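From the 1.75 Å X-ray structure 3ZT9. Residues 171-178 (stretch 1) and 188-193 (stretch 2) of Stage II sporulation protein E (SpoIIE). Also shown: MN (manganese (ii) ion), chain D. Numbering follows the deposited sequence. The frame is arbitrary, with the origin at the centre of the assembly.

Stretch 1 171-178: ELVRLIGE
Stretch 2 (188-193) AVIVAR

Residues 171-178 are a length of α-helix that begins earlier in the chain and continues beyond it; residues 188-192 belong to a β-strand that begins earlier in the chain, and Arg 193 is the C-terminal residue. Helix phi/psi values stay near -66/-40, and strand values run from -145/137 at Ala 188 to -129/133 at Ala 192. The two axes approach to 8.2 Å with their N-to-C directions 145° apart, so the elements run roughly antiparallel. The register is set by Val 173 and Val 189, whose CA atoms lie 6.3 Å apart.

No hydrogen bond crosses between the stretches; the helix supplies its own backbone bonds. Leu 175 N donates to Glu 171 O (3.0 Å), Ile 176 N to Leu 172 O (2.8 Å), Gly 177 N to Val 173 O (2.8 Å) and Glu 178 N to Arg 174 O (3.0 Å).

The contact, 296 Å² with both sides summed, is mainly apolar. Strand alternation turns Val 189 and Val 191 (both chi1 t) toward the helix, while Ala 188, Ile 190 (m, t) and Ala 192 point away. Leu 172 (t, p), Val 173 (m) and Ile 176 (m, t) point toward the strand. Val 173 sits at the centre: its CG1 lies 3.3 Å from Val 191 CG2, a tight contact, and 4.2 Å from Val 189 CG1. Ile 176 spans the same two valines, CG2 being 4.3 Å from Val 189 CG1 and CD1 4.3 Å from Val 191 CG2. Compact branched side chains fill this space without leaving polar groups to satisfy. Gly 177 CA lies 4.4 Å from Val 189 CG2, so backbone and side chain meet there.

Leu 172 CD2 touches Val 191 CG1 at 4.3 Å and Arg 193 NH1 at 3.7 Å. The extended arginine (p, t, t; chi4 173°) presents its guanidinium obliquely to that methyl, a van der Waals contact, while its nitrogens hydrogen-bond elsewhere in the structure.

Arg 174 (t, t, t), whose CA-to-CB bond points away from the strand, and Glu 178 (m, t), out of the strand's reach, form an exposed salt bridge one turn apart. Arg 174 NE donates to Glu 178 OE2 at 3.0 Å, and Arg 174 NH2 reaches the same OE2 at 3.3 Å.

The chain ends in metal coordination: Arg 193 OXT binds MN at 2.3 Å, its negative charge suiting the cation. Four waters and one atom from elsewhere in the structure complete six ligands; water 1 also donates to Arg 193 O at 3.0 Å.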

# COMPACT_ATOMS: atom_id res chain seq x y z
N GLU A 171 -0.52 17.06 -0.56
CA GLU A 171 -1.09 17.77 0.57
C GLU A 171 -2.20 16.93 1.25
O GLU A 171 -2.33 16.92 2.46
CB GLU A 171 -1.68 19.12 0.11
CG GLU A 171 -0.62 20.08 -0.38
CD GLU A 171 -1.19 21.24 -1.13
OE1 GLU A 171 -2.39 21.20 -1.47
OE2 GLU A 171 -0.43 22.20 -1.37
N LEU A 172 -3.01 16.24 0.47
CA LEU A 172 -4.14 15.50 1.02
C LEU A 172 -3.65 14.31 1.89
O LEU A 172 -4.19 14.06 2.97
CB LEU A 172 -5.00 15.00 -0.15
CG LEU A 172 -6.22 14.17 0.21
CD1 LEU A 172 -7.27 15.03 0.94
CD2 LEU A 172 -6.78 13.57 -1.08
N VAL A 173 -2.62 13.59 1.46
CA VAL A 173 -2.15 12.40 2.22
C VAL A 173 -1.47 12.86 3.50
O VAL A 173 -1.55 12.19 4.53
CB VAL A 173 -1.16 11.45 1.43
CG1 VAL A 173 -1.88 10.77 0.28
CG2 VAL A 173 0.11 12.23 0.94
N ARG A 174 -0.87 14.04 3.47
CA ARG A 174 -0.28 14.59 4.69
C ARG A 174 -1.38 14.92 5.67
O ARG A 174 -1.28 14.62 6.86
CB ARG A 174 0.53 15.85 4.42
CG ARG A 174 1.28 16.29 5.64
CD ARG A 174 2.04 17.56 5.42
NE ARG A 174 2.42 18.08 6.74
CZ ARG A 174 3.24 19.10 6.95
NH1 ARG A 174 3.77 19.74 5.92
NH2 ARG A 174 3.52 19.46 8.19
N LEU A 175 -2.45 15.53 5.17
CA LEU A 175 -3.58 15.88 6.05
C LEU A 175 -4.19 14.58 6.63
O LEU A 175 -4.50 14.50 7.80
CB LEU A 175 -4.63 16.67 5.30
CG LEU A 175 -5.93 16.96 6.06
CD1 LEU A 175 -5.62 17.78 7.32
CD2 LEU A 175 -6.97 17.72 5.16
N ILE A 176 -4.38 13.60 5.77
CA ILE A 176 -4.92 12.30 6.23
C ILE A 176 -4.05 11.69 7.30
O ILE A 176 -4.55 11.26 8.34
CB ILE A 176 -5.13 11.37 5.06
CG1 ILE A 176 -6.32 11.88 4.24
CG2 ILE A 176 -5.39 9.94 5.58
CD1 ILE A 176 -6.50 11.13 2.87
N GLY A 177 -2.74 11.64 7.06
CA GLY A 177 -1.84 11.05 8.05
C GLY A 177 -1.88 11.79 9.38
O GLY A 177 -1.87 11.18 10.43
N GLU A 178 -1.94 13.12 9.32
CA GLU A 178 -1.94 13.95 10.52
C GLU A 178 -3.28 13.90 11.29
O GLU A 178 -3.27 13.81 12.53
CB GLU A 178 -1.57 15.41 10.15
CG GLU A 178 -0.12 15.52 9.84
CD GLU A 178 0.29 16.85 9.27
OE1 GLU A 178 -0.54 17.52 8.67
OE2 GLU A 178 1.48 17.17 9.40
N ALA A 188 1.57 5.10 7.27
CA ALA A 188 1.94 5.22 5.88
C ALA A 188 0.66 5.33 5.06
O ALA A 188 -0.28 4.58 5.29
CB ALA A 188 2.74 3.99 5.41
N VAL A 189 0.63 6.24 4.10
CA VAL A 189 -0.57 6.44 3.29
C VAL A 189 -0.17 6.78 1.88
O VAL A 189 0.71 7.62 1.70
CB VAL A 189 -1.39 7.67 3.76
CG1 VAL A 189 -2.77 7.67 3.03
CG2 VAL A 189 -1.56 7.66 5.26
N ILE A 190 -0.87 6.20 0.89
CA ILE A 190 -0.73 6.61 -0.51
C ILE A 190 -2.12 6.97 -1.05
O ILE A 190 -3.08 6.26 -0.75
CB ILE A 190 -0.19 5.45 -1.38
CG1 ILE A 190 1.24 5.11 -0.94
CG2 ILE A 190 -0.19 5.84 -2.84
CD1 ILE A 190 1.81 3.88 -1.71
N VAL A 191 -2.25 8.06 -1.79
CA VAL A 191 -3.48 8.32 -2.55
C VAL A 191 -3.04 8.54 -4.00
O VAL A 191 -2.08 9.25 -4.20
CB VAL A 191 -4.18 9.59 -2.05
CG1 VAL A 191 -5.26 10.03 -3.05
CG2 VAL A 191 -4.77 9.35 -0.61
N ALA A 192 -3.73 7.91 -4.95
CA ALA A 192 -3.47 8.07 -6.39
C ALA A 192 -4.79 8.40 -7.07
O ALA A 192 -5.80 7.76 -6.81
CB ALA A 192 -2.91 6.78 -6.97
N ARG A 193 -4.81 9.40 -7.95
CA ARG A 193 -6.05 9.72 -8.63
C ARG A 193 -5.81 10.44 -9.92
O ARG A 193 -4.74 11.03 -10.10
CB ARG A 193 -6.89 10.60 -7.73
CG ARG A 193 -6.18 11.88 -7.36
CD ARG A 193 -6.89 12.61 -6.21
NE ARG A 193 -6.24 13.89 -6.02
CZ ARG A 193 -6.67 14.83 -5.19
NH1 ARG A 193 -7.74 14.63 -4.44
NH2 ARG A 193 -6.01 15.96 -5.13
OXT ARG A 193 -6.69 10.44 -10.77
MN MN D . -7.13 11.96 -12.48
O HOH W 1 -5.99 13.50 -11.25
O HOH W 2 -8.82 12.94 -11.54
O HOH W 3 -7.39 13.66 -13.91
O HOH W 4 -5.32 11.15 -13.48